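Local coordinates for protein LRA-12 (Uncultured bacterium, PDB 5AEB) that probably hydrolyses beta-lactam antibiotics, carbapenems among them, as a class B3 metallo-beta-lactamase with two zinc ions in its active site, at residues K103-E108 / A136-H141; N49-T54 / K78-T83. All blocks are in the same frame, centred on the assembly; numbering follows the deposited sequence.

Contact 1. Residues K103-E108 / A136-H141. With CO (cobalt (II) ion), chain G.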
ATOM      1  N   LYS A 103      -5.040  -1.687  15.827  1.00 20.83           N
ATOM      2  CA  LYS A 103      -5.450  -2.980  15.244  1.00 20.92           C
ATOM      3  C   LYS A 103      -4.913  -3.074  13.809  1.00 20.14           C
ATOM      4  O   LYS A 103      -5.094  -2.137  12.981  1.00 19.85           O
ATOM      5  CB  LYS A 103      -6.983  -3.111  15.262  1.00 22.07           C
ATOM      6  CG  LYS A 103      -7.537  -3.341  16.672  1.00 24.14           C
ATOM      7  CD  LYS A 103      -9.059  -3.539  16.683  1.00 25.96           C
ATOM      8  CE  LYS A 103      -9.554  -4.072  18.041  1.00 27.20           C
ATOM      9  NZ  LYS A 103     -10.995  -3.714  18.257  1.00 28.46           N
ATOM     10  N   LEU A 104      -4.241  -4.175  13.504  1.00 19.26           N
ATOM     11  CA  LEU A 104      -3.756  -4.387  12.157  1.00 18.58           C
ATOM     12  C   LEU A 104      -4.783  -5.221  11.405  1.00 18.78           C
ATOM     13  O   LEU A 104      -5.225  -6.282  11.882  1.00 18.93           O
ATOM     14  CB  LEU A 104      -2.387  -5.074  12.174  1.00 18.47           C
ATOM     15  CG  LEU A 104      -1.965  -5.769  10.875  1.00 18.34           C
ATOM     16  CD1 LEU A 104      -1.640  -4.780   9.756  1.00 17.47           C
ATOM     17  CD2 LEU A 104      -0.750  -6.620  11.197  1.00 18.88           C
ATOM     18  N   MET A 105      -5.218  -4.721  10.253  1.00 18.78           N
ATOM     19  CA  MET A 105      -6.174  -5.469   9.460  1.00 19.38           C
ATOM     20  C   MET A 105      -5.528  -5.843   8.145  1.00 18.96           C
ATOM     21  O   MET A 105      -4.924  -5.009   7.473  1.00 18.50           O
ATOM     22  CB  MET A 105      -7.454  -4.680   9.260  1.00 20.05           C
ATOM     23  CG  MET A 105      -7.968  -4.114  10.567  1.00 21.25           C
ATOM     24  SD  MET A 105      -9.575  -3.363  10.334  1.00 22.55           S
ATOM     25  CE  MET A 105      -9.961  -2.936  12.043  1.00 23.00           C
ATOM     26  N   ALA A 106      -5.641  -7.110   7.777  1.00 18.95           N
ATOM     27  CA  ALA A 106      -4.925  -7.584   6.599  1.00 18.74           C
ATOM     28  C   ALA A 106      -5.746  -8.517   5.720  1.00 18.89           C
ATOM     29  O   ALA A 106      -6.557  -9.317   6.213  1.00 19.08           O
ATOM     30  CB  ALA A 106      -3.601  -8.240   7.011  1.00 18.90           C
ATOM     31  N   ASP A 107      -5.538  -8.391   4.407  1.00 18.63           N
ATOM     32  CA  ASP A 107      -6.098  -9.330   3.447  1.00 18.98           C
ATOM     33  C   ASP A 107      -5.682 -10.731   3.917  1.00 19.49           C
ATOM     34  O   ASP A 107      -4.491 -11.018   4.100  1.00 19.02           O
ATOM     35  CB  ASP A 107      -5.572  -9.015   2.054  1.00 18.93           C
ATOM     36  CG  ASP A 107      -6.236  -9.830   0.954  1.00 19.68           C
ATOM     37  OD1 ASP A 107      -6.286 -11.097   1.065  1.00 20.42           O
ATOM     38  OD2 ASP A 107      -6.660  -9.213  -0.050  1.00 19.62           O
ATOM     39  N   GLU A 108      -6.676 -11.582   4.150  1.00 20.32           N
ATOM     40  CA  GLU A 108      -6.428 -12.965   4.533  1.00 21.24           C
ATOM     41  C   GLU A 108      -5.321 -13.650   3.712  1.00 21.36           C
ATOM     42  O   GLU A 108      -4.544 -14.405   4.265  1.00 21.58           O
ATOM     43  CB  GLU A 108      -7.699 -13.784   4.415  1.00 22.36           C
ATOM     44  CG  GLU A 108      -7.733 -14.991   5.348  1.00 23.79           C
ATOM     45  CD  GLU A 108      -9.137 -15.579   5.453  1.00 25.08           C
ATOM     46  OE1 GLU A 108      -9.864 -15.648   4.443  1.00 26.48           O
ATOM     47  OE2 GLU A 108      -9.548 -15.982   6.529  1.00 25.66           O
ATOM     48  N   ALA A 136      -2.169 -10.125  12.261  1.00 21.96           N
ATOM     49  CA  ALA A 136      -3.328  -9.271  12.074  1.00 21.96           C
ATOM     50  C   ALA A 136      -4.432  -9.536  13.137  1.00 22.71           C
ATOM     51  O   ALA A 136      -4.707 -10.669  13.505  1.00 22.60           O
ATOM     52  CB  ALA A 136      -3.869  -9.422  10.675  1.00 22.00           C
ATOM     53  N   ASP A 137      -5.020  -8.457  13.633  1.00 22.79           N
ATOM     54  CA  ASP A 137      -6.154  -8.531  14.493  1.00 23.89           C
ATOM     55  C   ASP A 137      -7.420  -8.784  13.673  1.00 24.06           C
ATOM     56  O   ASP A 137      -8.354  -9.360  14.183  1.00 24.33           O
ATOM     57  CB  ASP A 137      -6.272  -7.244  15.309  1.00 25.01           C
ATOM     58  CG  ASP A 137      -5.005  -6.944  16.099  1.00 25.33           C
ATOM     59  OD1 ASP A 137      -4.841  -7.517  17.170  1.00 27.69           O
ATOM     60  OD2 ASP A 137      -4.166  -6.163  15.664  1.00 24.37           O
ATOM     61  N   ARG A 138      -7.476  -8.345  12.417  1.00 23.56           N
ATOM     62  CA  ARG A 138      -8.635  -8.714  11.578  1.00 24.10           C
ATOM     63  C   ARG A 138      -8.181  -9.264  10.231  1.00 22.99           C
ATOM     64  O   ARG A 138      -7.316  -8.688   9.574  1.00 21.64           O
ATOM     65  CB  ARG A 138      -9.654  -7.571  11.376  1.00 24.99           C
ATOM     66  CG  ARG A 138     -11.077  -8.114  11.406  1.00 27.19           C
ATOM     67  CD  ARG A 138     -12.041  -7.697  10.292  1.00 27.94           C
ATOM     68  NE  ARG A 138     -12.359  -6.276  10.310  1.00 28.12           N
ATOM     69  CZ  ARG A 138     -13.149  -5.661   9.425  1.00 28.02           C
ATOM     70  NH1 ARG A 138     -13.756  -6.327   8.456  1.00 28.45           N
ATOM     71  NH2 ARG A 138     -13.348  -4.361   9.528  1.00 28.29           N
ATOM     72  N   LEU A 139      -8.757 -10.396   9.837  1.00 23.01           N
ATOM     73  CA  LEU A 139      -8.536 -10.936   8.505  1.00 22.26           C
ATOM     74  C   LEU A 139      -9.664 -10.422   7.646  1.00 22.17           C
ATOM     75  O   LEU A 139     -10.827 -10.688   7.918  1.00 22.51           O
ATOM     76  CB  LEU A 139      -8.507 -12.467   8.527  1.00 23.25           C
ATOM     77  CG  LEU A 139      -7.544 -13.110   9.540  1.00 23.44           C
ATOM     78  CD1 LEU A 139      -7.623 -14.630   9.485  1.00 24.26           C
ATOM     79  CD2 LEU A 139      -6.120 -12.635   9.256  1.00 22.56           C
ATOM     80  N   LEU A 140      -9.297  -9.654   6.628  1.00 21.24           N
ATOM     81  CA  LEU A 140     -10.211  -9.068   5.672  1.00 21.11           C
ATOM     82  C   LEU A 140     -10.349  -9.922   4.425  1.00 21.47           C
ATOM     83  O   LEU A 140      -9.346 -10.492   3.947  1.00 20.81           O
ATOM     84  CB  LEU A 140      -9.638  -7.732   5.217  1.00 20.66           C
ATOM     85  CG  LEU A 140      -9.406  -6.677   6.312  1.00 20.41           C
ATOM     86  CD1 LEU A 140      -8.617  -5.489   5.783  1.00 19.56           C
ATOM     87  CD2 LEU A 140     -10.765  -6.268   6.862  1.00 20.80           C
ATOM     88  N   HIS A 141     -11.576  -9.953   3.885  1.00 21.73           N
ATOM     89  CA  HIS A 141     -11.887 -10.615   2.619  1.00 22.30           C
ATOM     90  C   HIS A 141     -12.293  -9.567   1.638  1.00 22.30           C
ATOM     91  O   HIS A 141     -12.655  -8.443   2.031  1.00 21.80           O
ATOM     92  CB  HIS A 141     -13.045 -11.627   2.804  1.00 23.15           C
ATOM     93  CG  HIS A 141     -12.932 -12.457   4.074  1.00 23.67           C
ATOM     94  ND1 HIS A 141     -13.563 -12.113   5.230  1.00 24.04           N
ATOM     95  CD2 HIS A 141     -12.209 -13.617   4.352  1.00 23.89           C
ATOM     96  CE1 HIS A 141     -13.255 -13.009   6.195  1.00 24.36           C
ATOM     97  NE2 HIS A 141     -12.428 -13.934   5.656  1.00 24.23           N
TER
HETATM   98 CO    CO G1311     -11.409 -15.557   6.290  0.70  6.37          CO
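M105, A106 and D107 pair in parallel with R138, L139 and L140, joining the last two strands of the seven-stranded mixed sheet in this metallo-beta-lactamase fold; strand 138-140 is an edge strand. With helix 111-115 between them, the strands form a beta-alpha-beta crossover, and their axes diverge by 29°. Parallel register is established by the backbone bonds R138 N to L104 O, A106 N to R138 O, L140 N to A106 O and E108 N to L140 O. The bond from L140 N to A106 O is short (2.8 Å) and straight at the hydrogen, yet L140 N stands well above the plane of the A106 carbonyl.

Before the paired residues, the D137 side chain points at strand 103-107: OD2 accepts the N-H of L104 through its anti lone pair, L104 N to D137 OD2 being 2.9 Å. K97 offers OD2 a second, weak and long ionic partner.

On one face, the M105 chain runs extended beyond CG and crosses R138 obliquely, its CG 3.9 Å from R138 CB. L140 CD1 packs on M105 CB, while L140 CD2 lies against one face of the R138 guanidinium, offset toward its rim; R138 NH2 is bonded to the carbonyl of T145. On the face that A106 shares with L139, the A106 methyl meets that of A136, which lies just before the strand, CB to CB at 3.9 Å, with M114 of helix 111-115 touching A106.

Beyond the strand ends a cobalt(II) ion ties E108 to H141, a site separate from the two zinc ions. With CG anti to the backbone N (chi1 -153°), the extended E108 chain brings both carboxylate oxygens to the metal. They bind unequally, E108 OE2 at 1.9 Å from cobalt and E108 OE1 at 2.4 Å. H141 NE2 binds the cobalt at 2.0 Å, its ring turned 74° from the carboxylate plane.

Contact 2. Residues N49-T54 / K78-T83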
ATOM      1  N   ASN A  49      -6.862   7.817  13.644  1.00 23.02           N
ATOM      2  CA  ASN A  49      -6.268   7.723  12.309  1.00 22.08           C
ATOM      3  C   ASN A  49      -5.950   6.308  11.826  1.00 20.88           C
ATOM      4  O   ASN A  49      -5.800   5.401  12.610  1.00 20.68           O
ATOM      5  CB  ASN A  49      -5.008   8.602  12.202  1.00 22.01           C
ATOM      6  CG  ASN A  49      -5.201   9.976  12.814  1.00 22.94           C
ATOM      7  OD1 ASN A  49      -6.257  10.586  12.645  1.00 23.41           O
ATOM      8  ND2 ASN A  49      -4.181  10.472  13.537  1.00 23.22           N
ATOM      9  N   ILE A  50      -5.841   6.181  10.511  1.00 20.43           N
ATOM     10  CA  ILE A  50      -5.451   4.982   9.841  1.00 19.94           C
ATOM     11  C   ILE A  50      -4.123   5.252   9.159  1.00 19.79           C
ATOM     12  O   ILE A  50      -3.961   6.305   8.499  1.00 19.94           O
ATOM     13  CB  ILE A  50      -6.490   4.600   8.783  1.00 19.77           C
ATOM     14  CG1 ILE A  50      -7.910   4.692   9.391  1.00 20.08           C
ATOM     15  CG2 ILE A  50      -6.168   3.226   8.191  1.00 19.32           C
ATOM     16  CD1 ILE A  50      -8.997   4.075   8.540  1.00 19.96           C
ATOM     17  N   ILE A  51      -3.180   4.317   9.313  1.00 19.56           N
ATOM     18  CA  ILE A  51      -1.914   4.339   8.579  1.00 19.44           C
ATOM     19  C   ILE A  51      -1.954   3.188   7.597  1.00 19.08           C
ATOM     20  O   ILE A  51      -2.304   2.067   7.995  1.00 18.93           O
ATOM     21  CB  ILE A  51      -0.675   4.189   9.493  1.00 19.59           C
ATOM     22  CG1 ILE A  51      -0.591   5.356  10.484  1.00 20.02           C
ATOM     23  CG2 ILE A  51       0.609   4.069   8.647  1.00 19.51           C
ATOM     24  CD1 ILE A  51       0.398   5.147  11.642  1.00 20.26           C
ATOM     25  N   VAL A  52      -1.637   3.464   6.321  1.00 18.99           N
ATOM     26  CA  VAL A  52      -1.568   2.420   5.278  1.00 18.72           C
ATOM     27  C   VAL A  52      -0.110   2.301   4.865  1.00 18.76           C
ATOM     28  O   VAL A  52       0.488   3.300   4.419  1.00 18.92           O
ATOM     29  CB  VAL A  52      -2.423   2.775   4.039  1.00 18.68           C
ATOM     30  CG1 VAL A  52      -2.355   1.662   2.994  1.00 18.47           C
ATOM     31  CG2 VAL A  52      -3.883   3.084   4.412  1.00 18.76           C
ATOM     32  N   ASN A  53       0.479   1.118   5.078  1.00 18.68           N
ATOM     33  CA  ASN A  53       1.896   0.841   4.811  1.00 18.81           C
ATOM     34  C   ASN A  53       2.904   1.483   5.729  1.00 19.22           C
ATOM     35  O   ASN A  53       2.643   2.514   6.317  1.00 19.69           O
ATOM     36  CB  ASN A  53       2.287   1.149   3.346  1.00 18.83           C
ATOM     37  CG  ASN A  53       1.485   0.331   2.344  1.00 18.63           C
ATOM     38  OD1 ASN A  53       0.986  -0.783   2.661  1.00 18.48           O
ATOM     39  ND2 ASN A  53       1.351   0.850   1.140  1.00 18.66           N
ATOM     40  N   THR A  54       4.073   0.865   5.828  1.00 19.81           N
ATOM     41  CA  THR A  54       5.289   1.549   6.309  1.00 20.59           C
ATOM     42  C   THR A  54       6.346   1.488   5.181  1.00 20.97           C
ATOM     43  O   THR A  54       6.039   1.105   4.054  1.00 20.86           O
ATOM     44  CB  THR A  54       5.867   0.884   7.589  1.00 20.91           C
ATOM     45  OG1 THR A  54       6.455  -0.381   7.243  1.00 21.13           O
ATOM     46  CG2 THR A  54       4.787   0.657   8.604  1.00 20.75           C
ATOM     47  N   LYS A  78      -5.473   4.287  15.154  1.00 21.69           N
ATOM     48  CA  LYS A  78      -6.400   3.233  15.584  1.00 21.53           C
ATOM     49  C   LYS A  78      -6.305   1.983  14.734  1.00 20.42           C
ATOM     50  O   LYS A  78      -6.534   0.880  15.222  1.00 20.34           O
ATOM     51  CB  LYS A  78      -7.845   3.719  15.550  1.00 22.29           C
ATOM     52  CG  LYS A  78      -8.255   4.778  16.550  1.00 23.19           C
ATOM     53  CD  LYS A  78      -7.819   4.538  17.994  1.00 23.84           C
ATOM     54  CE  LYS A  78      -8.422   5.639  18.874  1.00 24.96           C
ATOM     55  NZ  LYS A  78      -7.431   6.337  19.776  1.00 26.01           N
ATOM     56  N   ILE A  79      -5.969   2.176  13.460  1.00 20.11           N
ATOM     57  CA  ILE A  79      -5.985   1.120  12.451  1.00 19.65           C
ATOM     58  C   ILE A  79      -4.720   1.196  11.581  1.00 19.41           C
ATOM     59  O   ILE A  79      -4.259   2.285  11.221  1.00 19.52           O
ATOM     60  CB  ILE A  79      -7.265   1.138  11.580  1.00 19.58           C
ATOM     61  CG1 ILE A  79      -8.519   1.016  12.472  1.00 19.90           C
ATOM     62  CG2 ILE A  79      -7.206   0.025  10.522  1.00 19.16           C
ATOM     63  CD1 ILE A  79      -9.847   1.011  11.725  1.00 19.94           C
ATOM     64  N   LEU A  80      -4.142   0.022  11.344  1.00 19.15           N
ATOM     65  CA  LEU A  80      -3.015  -0.192  10.445  1.00 18.95           C
ATOM     66  C   LEU A  80      -3.465  -1.100   9.304  1.00 18.64           C
ATOM     67  O   LEU A  80      -4.042  -2.180   9.537  1.00 18.55           O
ATOM     68  CB  LEU A  80      -1.848  -0.870  11.207  1.00 19.05           C
ATOM     69  CG  LEU A  80      -1.359  -0.139  12.470  1.00 19.42           C
ATOM     70  CD1 LEU A  80      -0.359  -0.987  13.233  1.00 19.57           C
ATOM     71  CD2 LEU A  80      -0.784   1.239  12.128  1.00 19.58           C
ATOM     72  N   LEU A  81      -3.189  -0.663   8.082  1.00 18.53           N
ATOM     73  CA  LEU A  81      -3.450  -1.441   6.880  1.00 18.31           C
ATOM     74  C   LEU A  81      -2.186  -1.591   6.020  1.00 18.27           C
ATOM     75  O   LEU A  81      -1.237  -0.814   6.167  1.00 18.41           O
ATOM     76  CB  LEU A  81      -4.553  -0.771   6.059  1.00 18.31           C
ATOM     77  CG  LEU A  81      -5.887  -0.494   6.768  1.00 18.45           C
ATOM     78  CD1 LEU A  81      -6.781   0.386   5.902  1.00 18.57           C
ATOM     79  CD2 LEU A  81      -6.576  -1.812   7.099  1.00 18.35           C
ATOM     80  N   THR A  82      -2.192  -2.573   5.119  1.00 18.13           N
ATOM     81  CA  THR A  82      -1.168  -2.655   4.094  1.00 18.17           C
ATOM     82  C   THR A  82      -1.766  -3.100   2.774  1.00 18.07           C
ATOM     83  O   THR A  82      -2.741  -3.839   2.758  1.00 17.97           O
ATOM     84  CB  THR A  82       0.026  -3.588   4.476  1.00 18.28           C
ATOM     85  OG1 THR A  82       1.052  -3.555   3.447  1.00 18.40           O
ATOM     86  CG2 THR A  82      -0.443  -5.059   4.652  1.00 18.20           C
ATOM     87  N   THR A  83      -1.168  -2.667   1.669  1.00 18.15           N
ATOM     88  CA  THR A  83      -1.591  -3.134   0.350  1.00 18.13           C
ATOM     89  C   THR A  83      -0.915  -4.447  -0.100  1.00 18.21           C
ATOM     90  O   THR A  83      -1.263  -5.001  -1.167  1.00 18.25           O
ATOM     91  CB  THR A  83      -1.308  -2.048  -0.680  1.00 18.26           C
ATOM     92  OG1 THR A  83       0.072  -1.659  -0.558  1.00 18.41           O
ATOM     93  CG2 THR A  83      -2.223  -0.816  -0.391  1.00 18.25           C
TER
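I50 and L81 cross obliquely, and the closest apolar approach between the segments is theirs: I50 CG2 reaches L81 CD1 at 3.7 Å. With CG1 beside the backbone N (chi1 -47°), the CG2 methyl of I50 is left anti to that N, where it meets both L81 CD1 and the CG2 methyl of I79. I50, I79, V52 and L81 share this face of two parallel neighbours in the seven-stranded mixed sheet, strands 48-52 and 77-81, and I146 of strand 145-148 covers I79 and L81. On the reverse face I51 and L80 lie side by side and point the same way, with L80 CD2 4.0 Å from I51 CB; helix 93-100 packs on L80 there. The strand axes differ by only 14°, and regular parallel bonds such as L81 N to I51 O (2.9 Å) hold the register.

Past the strands the contact turns polar. The N53 side chain crosses T83 at about a right angle, and its amide engages T83 twice. N53 OD1 accepts the backbone N-H of T83, T83 N lying 3.0 Å away in the carbonyl plane and on a lone pair. From the same amide, N53 ND2 donates to T83 OG1 at 3.3 Å, the hydroxyl lying only 10° out of the amide plane. T83 OG1 also bonds the S226 hydroxyl, and N53 ND2 has a weak further bond to the carbonyl of A39.

Using both ends of one buried amide fixes its rotation and locks together the two strand exits. Since T83 directly precedes the zinc ligand Q84, and the N53 side chain lies about 4 Å, nearest atoms, from that of the zinc ligand H89, this network probably acts as a second shell to the dinuclear site.

In the fold
Both contacts close beta-alpha-beta units of one sheet, in series along the chain. Strands 77-81 and 103-107 are neighbours, joined by probable hydrogen bonds from L80 N to K103 O and from M105 N to L80 O, each 2.9 Å. Contact 2 is the core member, with ten of its eleven touching residues buried; contact 1, its centre about 11 Å from that of contact 2, reaches an edge strand of the sheet and is partly exposed. Their chemistry follows this placing: branched aliphatic packing and an uncharged amide-hydroxyl network beside the zinc site in contact 2, but carboxylates, a guanidinium and a separate cobalt ion in contact 1.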